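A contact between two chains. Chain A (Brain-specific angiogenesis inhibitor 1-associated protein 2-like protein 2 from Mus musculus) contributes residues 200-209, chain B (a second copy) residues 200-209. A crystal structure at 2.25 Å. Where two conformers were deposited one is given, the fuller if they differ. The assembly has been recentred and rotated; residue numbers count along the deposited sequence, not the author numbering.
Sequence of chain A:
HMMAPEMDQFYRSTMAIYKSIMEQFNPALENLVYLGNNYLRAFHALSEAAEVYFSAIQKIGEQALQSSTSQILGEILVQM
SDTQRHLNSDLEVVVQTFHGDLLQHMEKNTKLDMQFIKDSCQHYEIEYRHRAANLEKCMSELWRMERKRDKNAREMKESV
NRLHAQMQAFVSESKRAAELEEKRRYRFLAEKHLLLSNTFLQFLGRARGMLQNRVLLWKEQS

Chain A, residues 200-209: FLQFLGRARG
Chain B (200-209) FLQFLGRARG

How are the two backbones laid against each other? Both stretches are helical, from Phe200(A) to Gly209(A) and from Phe200(B) to Gly209(B), each part of a longer helix, with phi and psi mostly near -62° and -42° and i to i+4 bonds such as Leu204(A) N to Phe200(A) O at 3.0 Å and Ala207(B) N to Phe203(B) O at 2.8 Å. The axes run roughly antiparallel, 149° between their N-to-C directions (signed crossing angle -149°), and come within 9.5 Å. The register is reciprocal: Leu204(A) CA lies 6.1 Å from Arg208(B) CA, and Arg208(A) CA lies 5.8 Å from Leu204(B) CA.

Which side chains fill the middle? Leu204(A) and Leu204(B) point toward the opposite helix with chi1 m and chi2 t, and the two meet at 3.8 Å between Leu204(A) CD2 and Leu204(B) CD2. The CD1 methyls reach the opposing alanines, at 4.0 Å from Leu204(A) CD1 to Ala207(B) CB and 4.1 Å from Leu204(B) CD1 to Ala207(A) CB. These are apolar contacts that remove hydrocarbon from water. Ala207(A) and Ala207(B) also point toward the partner, and Leu204(A) CD1 lies 3.9 Å from Arg208(B) N.

How do two arginines fit into such a contact? Each is a knob in a hole: Arg208(A) sits among Leu201(B), Leu204(B), Gly205(B) and Arg208(B), and Arg208(B) among Leu201(A), Leu204(A), Gly205(A) and Arg208(A). Arg208(A) has chi1 t, chi2 t and chi3 p (86°); its aliphatic portion packs with Arg208(A) CG 3.7 Å from Leu201(B) CD1 and Arg208(A) CD 3.7 Å from Gly205(B) CA. Arg208(B) has chi1 t, chi2 t and chi3 at -140°, and Arg208(B) NH2 comes 3.2 Å from Gly205(A) CA. An ideal CB on Gly205(A) would lie 3.0 Å from Arg208(B) NH2, a clash, so the bare glycine makes room for the guanidinium.

What happens to the polar ends of the arginines? No hydrogen bond directly joins the stretches, and the two like-charged arginines come close, with Arg208(A) NE 4.1 Å from Arg208(B) NE. Arg208(B) CD lies over one face of the Arg208(A) guanidinium, 3.8 Å from Arg208(A) NE, so a methylene covers that face. A water bridges the chains, its O accepting from Arg208(A) NH2 at 3.1 Å and donating to Leu201(B) O at 2.7 Å. In all, 538 Å² is buried, counting both sides, with the arginines contributing the largest areas.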

ATOM      1  N   PHE A 200      -9.284  -4.037   6.992  1.00 34.07           N
ATOM      2  CA  PHE A 200      -8.342  -4.210   5.899  1.00 44.66           C
ATOM      3  C   PHE A 200      -8.651  -5.460   5.105  1.00 43.86           C
ATOM      4  O   PHE A 200      -8.491  -5.480   3.879  1.00 46.77           O
ATOM      5  CB  PHE A 200      -6.913  -4.275   6.419  1.00 41.70           C
ATOM      6  CG  PHE A 200      -5.895  -4.498   5.347  1.00 46.58           C
ATOM      7  CD1 PHE A 200      -5.548  -3.469   4.472  1.00 50.11           C
ATOM      8  CD2 PHE A 200      -5.285  -5.734   5.201  1.00 44.30           C
ATOM      9  CE1 PHE A 200      -4.591  -3.665   3.470  1.00 45.40           C
ATOM     10  CE2 PHE A 200      -4.329  -5.945   4.208  1.00 46.67           C
ATOM     11  CZ  PHE A 200      -3.979  -4.908   3.342  1.00 44.11           C
ATOM     12  N   LEU A 201      -9.077  -6.502   5.814  1.00 25.83           N
ATOM     13  CA  LEU A 201      -9.638  -7.691   5.175  1.00 33.13           C
ATOM     14  C   LEU A 201     -10.814  -7.331   4.259  1.00 40.57           C
ATOM     15  O   LEU A 201     -10.953  -7.877   3.160  1.00 49.72           O
ATOM     16  CB  LEU A 201     -10.094  -8.691   6.241  1.00 42.39           C
ATOM     17  CG  LEU A 201     -10.501 -10.062   5.716  1.00 45.70           C
ATOM     18  CD1 LEU A 201      -9.619 -10.471   4.538  1.00 41.93           C
ATOM     19  CD2 LEU A 201     -10.429 -11.087   6.841  1.00 50.68           C
ATOM     20  N   GLN A 202     -11.663  -6.410   4.713  1.00 34.57           N
ATOM     21  CA  GLN A 202     -12.832  -6.002   3.927  1.00 48.66           C
ATOM     22  C   GLN A 202     -12.419  -5.314   2.636  1.00 53.04           C
ATOM     23  O   GLN A 202     -12.991  -5.547   1.570  1.00 51.58           O
ATOM     24  CB  GLN A 202     -13.733  -5.072   4.740  1.00 56.09           C
ATOM     25  CG  GLN A 202     -14.747  -5.809   5.592  1.00 63.30           C
ATOM     26  CD  GLN A 202     -15.624  -6.737   4.769  1.00 74.78           C
ATOM     27  OE1 GLN A 202     -16.441  -6.287   3.955  1.00 78.19           O
ATOM     28  NE2 GLN A 202     -15.463  -8.041   4.978  1.00 75.98           N
ATOM     29  N   PHE A 203     -11.418  -4.451   2.743  1.00 49.15           N
ATOM     30  CA  PHE A 203     -10.873  -3.783   1.578  1.00 46.04           C
ATOM     31  C   PHE A 203     -10.315  -4.802   0.590  1.00 45.33           C
ATOM     32  O   PHE A 203     -10.467  -4.653  -0.622  1.00 54.12           O
ATOM     33  CB  PHE A 203      -9.790  -2.792   2.011  1.00 45.71           C
ATOM     34  CG  PHE A 203      -8.803  -2.471   0.935  1.00 52.81           C
ATOM     35  CD1 PHE A 203      -9.039  -1.435   0.048  1.00 54.40           C
ATOM     36  CD2 PHE A 203      -7.633  -3.207   0.811  1.00 52.17           C
ATOM     37  CE1 PHE A 203      -8.134  -1.138  -0.946  1.00 55.84           C
ATOM     38  CE2 PHE A 203      -6.723  -2.919  -0.186  1.00 59.09           C
ATOM     39  CZ  PHE A 203      -6.972  -1.878  -1.066  1.00 58.22           C
ATOM     40  N   LEU A 204      -9.668  -5.839   1.112  1.00 35.82           N
ATOM     41  CA  LEU A 204      -9.108  -6.890   0.270  1.00 36.36           C
ATOM     42  C   LEU A 204     -10.154  -7.547  -0.622  1.00 46.40           C
ATOM     43  O   LEU A 204      -9.862  -7.880  -1.773  1.00 46.90           O
ATOM     44  CB  LEU A 204      -8.413  -7.953   1.128  1.00 45.15           C
ATOM     45  CG  LEU A 204      -7.076  -7.552   1.760  1.00 46.46           C
ATOM     46  CD1 LEU A 204      -6.512  -8.670   2.624  1.00 45.28           C
ATOM     47  CD2 LEU A 204      -6.069  -7.154   0.682  1.00 45.49           C
ATOM     48  N   GLY A 205     -11.363  -7.740  -0.089  1.00 31.85           N
ATOM     49  CA  GLY A 205     -12.419  -8.409  -0.821  1.00 40.22           C
ATOM     50  C   GLY A 205     -13.068  -7.525  -1.870  1.00 42.61           C
ATOM     51  O   GLY A 205     -13.496  -8.014  -2.917  1.00 30.32           O
ATOM     52  N   ARG A 206     -13.152  -6.230  -1.568  1.00 31.18           N
ATOM     53  CA  ARG A 206     -13.681  -5.231  -2.472  1.00 36.85           C
ATOM     54  C   ARG A 206     -12.759  -5.065  -3.673  1.00 41.64           C
ATOM     55  O   ARG A 206     -13.172  -5.260  -4.814  1.00 48.37           O
ATOM     56  CB  ARG A 206     -13.814  -3.894  -1.752  1.00 45.67           C
ATOM     57  CG  ARG A 206     -15.209  -3.594  -1.258  1.00 52.53           C
ATOM     58  CD  ARG A 206     -15.564  -2.135  -1.521  1.00 56.34           C
ATOM     59  NE  ARG A 206     -16.968  -1.980  -1.896  1.00 57.90           N
ATOM     60  CZ  ARG A 206     -17.407  -1.903  -3.152  1.00 61.23           C
ATOM     61  NH1 ARG A 206     -16.544  -1.949  -4.172  1.00 48.59           N
ATOM     62  NH2 ARG A 206     -18.709  -1.768  -3.392  1.00 60.65           N
ATOM     63  N   ALA A 207     -11.508  -4.709  -3.402  1.00 29.04           N
ATOM     64  CA  ALA A 207     -10.498  -4.555  -4.439  1.00 38.82           C
ATOM     65  C   ALA A 207     -10.352  -5.815  -5.280  1.00 33.62           C
ATOM     66  O   ALA A 207     -10.283  -5.740  -6.501  1.00 31.23           O
ATOM     67  CB  ALA A 207      -9.171  -4.173  -3.827  1.00 35.61           C
ATOM     68  N   ARG A 208     -10.291  -6.972  -4.633  1.00 28.29           N
ATOM     69  CA  ARG A 208     -10.235  -8.225  -5.365  1.00 38.49           C
ATOM     70  C   ARG A 208     -11.499  -8.377  -6.199  1.00 48.81           C
ATOM     71  O   ARG A 208     -11.458  -8.890  -7.315  1.00 52.47           O
ATOM     72  CB  ARG A 208     -10.091  -9.421  -4.431  1.00 38.21           C
ATOM     73  CG  ARG A 208      -9.579 -10.646  -5.149  1.00 44.04           C
ATOM     74  CD  ARG A 208      -9.336 -11.784  -4.206  1.00 47.29           C
ATOM     75  NE  ARG A 208     -10.546 -12.559  -3.975  1.00 64.26           N
ATOM     76  CZ  ARG A 208     -10.723 -13.806  -4.402  1.00 68.96           C
ATOM     77  NH1 ARG A 208     -11.863 -14.436  -4.142  1.00 69.61           N
ATOM     78  NH2 ARG A 208      -9.755 -14.424  -5.074  1.00 61.76           N
ATOM     79  N   GLY A 209     -12.620  -7.913  -5.652  1.00 41.94           N
ATOM     80  CA  GLY A 209     -13.883  -7.932  -6.363  1.00 44.04           C
ATOM     81  C   GLY A 209     -13.812  -7.287  -7.741  1.00 41.43           C
ATOM     82  O   GLY A 209     -14.138  -7.918  -8.739  1.00 36.48           O
TER
ATOM     83  N   PHE B 200      -1.174  -8.267  -9.350  1.00 44.32           N
ATOM     84  CA  PHE B 200      -1.710  -7.697  -8.111  1.00 39.75           C
ATOM     85  C   PHE B 200      -2.998  -8.406  -7.658  1.00 41.27           C
ATOM     86  O   PHE B 200      -3.251  -8.528  -6.469  1.00 45.53           O
ATOM     87  CB  PHE B 200      -1.942  -6.193  -8.298  1.00 33.68           C
ATOM     88  CG  PHE B 200      -2.479  -5.488  -7.084  1.00 43.35           C
ATOM     89  CD1 PHE B 200      -1.680  -5.285  -5.969  1.00 50.93           C
ATOM     90  CD2 PHE B 200      -3.769  -4.988  -7.070  1.00 44.36           C
ATOM     91  CE1 PHE B 200      -2.173  -4.614  -4.854  1.00 49.22           C
ATOM     92  CE2 PHE B 200      -4.265  -4.310  -5.961  1.00 44.40           C
ATOM     93  CZ  PHE B 200      -3.469  -4.123  -4.852  1.00 41.86           C
ATOM     94  N   LEU B 201      -3.794  -8.883  -8.613  1.00 41.67           N
ATOM     95  CA  LEU B 201      -4.976  -9.679  -8.319  1.00 35.72           C
ATOM     96  C   LEU B 201      -4.623 -11.014  -7.640  1.00 42.24           C
ATOM     97  O   LEU B 201      -5.296 -11.436  -6.690  1.00 36.18           O
ATOM     98  CB  LEU B 201      -5.773  -9.938  -9.600  1.00 41.34           C
ATOM     99  CG  LEU B 201      -7.039 -10.792  -9.493  1.00 37.82           C
ATOM    100  CD1 LEU B 201      -7.973 -10.207  -8.445  1.00 34.98           C
ATOM    101  CD2 LEU B 201      -7.767 -10.947 -10.851  1.00 23.97           C
ATOM    102  N   GLN B 202      -3.591 -11.689  -8.142  1.00 41.23           N
ATOM    103  CA  GLN B 202      -3.120 -12.936  -7.549  0.50 38.06           C
ATOM    104  C   GLN B 202      -2.720 -12.689  -6.101  1.00 43.31           C
ATOM    105  O   GLN B 202      -2.983 -13.505  -5.213  1.00 48.74           O
ATOM    106  CB  GLN B 202      -1.926 -13.489  -8.331  0.50 39.85           C
ATOM    107  CG  GLN B 202      -2.227 -13.828  -9.795  0.50 46.58           C
ATOM    108  CD  GLN B 202      -0.981 -13.834 -10.675  0.50 46.20           C
ATOM    109  OE1 GLN B 202       0.062 -14.380 -10.303  0.50 40.49           O
ATOM    110  NE2 GLN B 202      -1.091 -13.228 -11.855  0.50 53.66           N
ATOM    111  N   PHE B 203      -2.075 -11.558  -5.869  1.00 40.93           N
ATOM    112  CA  PHE B 203      -1.666 -11.213  -4.519  1.00 42.93           C
ATOM    113  C   PHE B 203      -2.874 -10.943  -3.615  1.00 45.54           C
ATOM    114  O   PHE B 203      -2.900 -11.357  -2.447  1.00 46.86           O
ATOM    115  CB  PHE B 203      -0.713 -10.017  -4.520  1.00 32.12           C
ATOM    116  CG  PHE B 203      -0.764  -9.206  -3.253  1.00 38.35           C
ATOM    117  CD1 PHE B 203       0.116  -9.458  -2.214  1.00 28.41           C
ATOM    118  CD2 PHE B 203      -1.712  -8.204  -3.095  1.00 35.78           C
ATOM    119  CE1 PHE B 203       0.061  -8.714  -1.063  1.00 32.05           C
ATOM    120  CE2 PHE B 203      -1.774  -7.463  -1.937  1.00 32.92           C
ATOM    121  CZ  PHE B 203      -0.881  -7.715  -0.924  1.00 32.11           C
ATOM    122  N   LEU B 204      -3.868 -10.240  -4.140  1.00 29.05           N
ATOM    123  CA  LEU B 204      -5.050  -9.935  -3.330  1.00 39.22           C
ATOM    124  C   LEU B 204      -5.693 -11.208  -2.809  1.00 41.27           C
ATOM    125  O   LEU B 204      -6.222 -11.224  -1.697  1.00 41.93           O
ATOM    126  CB  LEU B 204      -6.079  -9.109  -4.105  1.00 30.46           C
ATOM    127  CG  LEU B 204      -5.679  -7.658  -4.382  1.00 37.87           C
ATOM    128  CD1 LEU B 204      -6.610  -7.010  -5.413  1.00 46.74           C
ATOM    129  CD2 LEU B 204      -5.633  -6.847  -3.095  1.00 30.81           C
ATOM    130  N   GLY B 205      -5.646 -12.265  -3.619  1.00 34.12           N
ATOM    131  CA  GLY B 205      -6.183 -13.560  -3.243  1.00 46.50           C
ATOM    132  C   GLY B 205      -5.369 -14.200  -2.131  1.00 43.44           C
ATOM    133  O   GLY B 205      -5.913 -14.627  -1.107  1.00 39.63           O
ATOM    134  N   ARG B 206      -4.056 -14.247  -2.331  1.00 38.06           N
ATOM    135  CA  ARG B 206      -3.152 -14.812  -1.351  1.00 45.38           C
ATOM    136  C   ARG B 206      -3.278 -14.087  -0.018  1.00 49.60           C
ATOM    137  O   ARG B 206      -3.152 -14.702   1.049  1.00 44.26           O
ATOM    138  CB  ARG B 206      -1.716 -14.715  -1.847  1.00 35.59           C
ATOM    139  CG  ARG B 206      -1.342 -15.725  -2.905  1.00 41.00           C
ATOM    140  CD  ARG B 206       0.138 -15.598  -3.264  1.00 55.39           C
ATOM    141  NE  ARG B 206       0.372 -15.769  -4.701  1.00 65.68           N
ATOM    142  CZ  ARG B 206       0.778 -14.797  -5.516  1.00 64.08           C
ATOM    143  NH1 ARG B 206       0.961 -15.043  -6.808  1.00 77.08           N
ATOM    144  NH2 ARG B 206       1.018 -13.578  -5.039  1.00 54.22           N
ATOM    145  N   ALA B 207      -3.511 -12.778  -0.081  1.00 38.70           N
ATOM    146  CA  ALA B 207      -3.565 -11.956   1.120  1.00 33.98           C
ATOM    147  C   ALA B 207      -4.874 -12.199   1.852  1.00 40.19           C
ATOM    148  O   ALA B 207      -4.897 -12.394   3.061  1.00 44.63           O
ATOM    149  CB  ALA B 207      -3.419 -10.493   0.768  1.00 30.00           C
ATOM    150  N   ARG B 208      -5.967 -12.189   1.107  1.00 49.64           N
ATOM    151  CA  ARG B 208      -7.261 -12.544   1.670  1.00 53.55           C
ATOM    152  C   ARG B 208      -7.196 -13.914   2.337  1.00 56.82           C
ATOM    153  O   ARG B 208      -7.554 -14.058   3.503  1.00 55.68           O
ATOM    154  CB  ARG B 208      -8.317 -12.570   0.571  1.00 58.00           C
ATOM    155  CG  ARG B 208      -9.615 -13.267   0.954  1.00 52.85           C
ATOM    156  CD  ARG B 208     -10.379 -13.615  -0.305  1.00 54.69           C
ATOM    157  NE  ARG B 208     -11.812 -13.406  -0.169  1.00 65.25           N
ATOM    158  CZ  ARG B 208     -12.365 -12.245   0.167  1.00 70.00           C
ATOM    159  NH1 ARG B 208     -13.685 -12.141   0.254  1.00 67.19           N
ATOM    160  NH2 ARG B 208     -11.597 -11.194   0.431  1.00 73.27           N
ATOM    161  N   GLY B 209      -6.742 -14.915   1.584  1.00 57.16           N
ATOM    162  CA  GLY B 209      -6.707 -16.287   2.062  1.00 60.44           C
ATOM    163  C   GLY B 209      -5.970 -16.439   3.382  1.00 59.13           C
ATOM    164  O   GLY B 209      -6.470 -17.062   4.328  1.00 46.26           O
TER
HETATM  165  O   HOH W   1      -7.071 -13.459  -6.347  1.00 43.64           O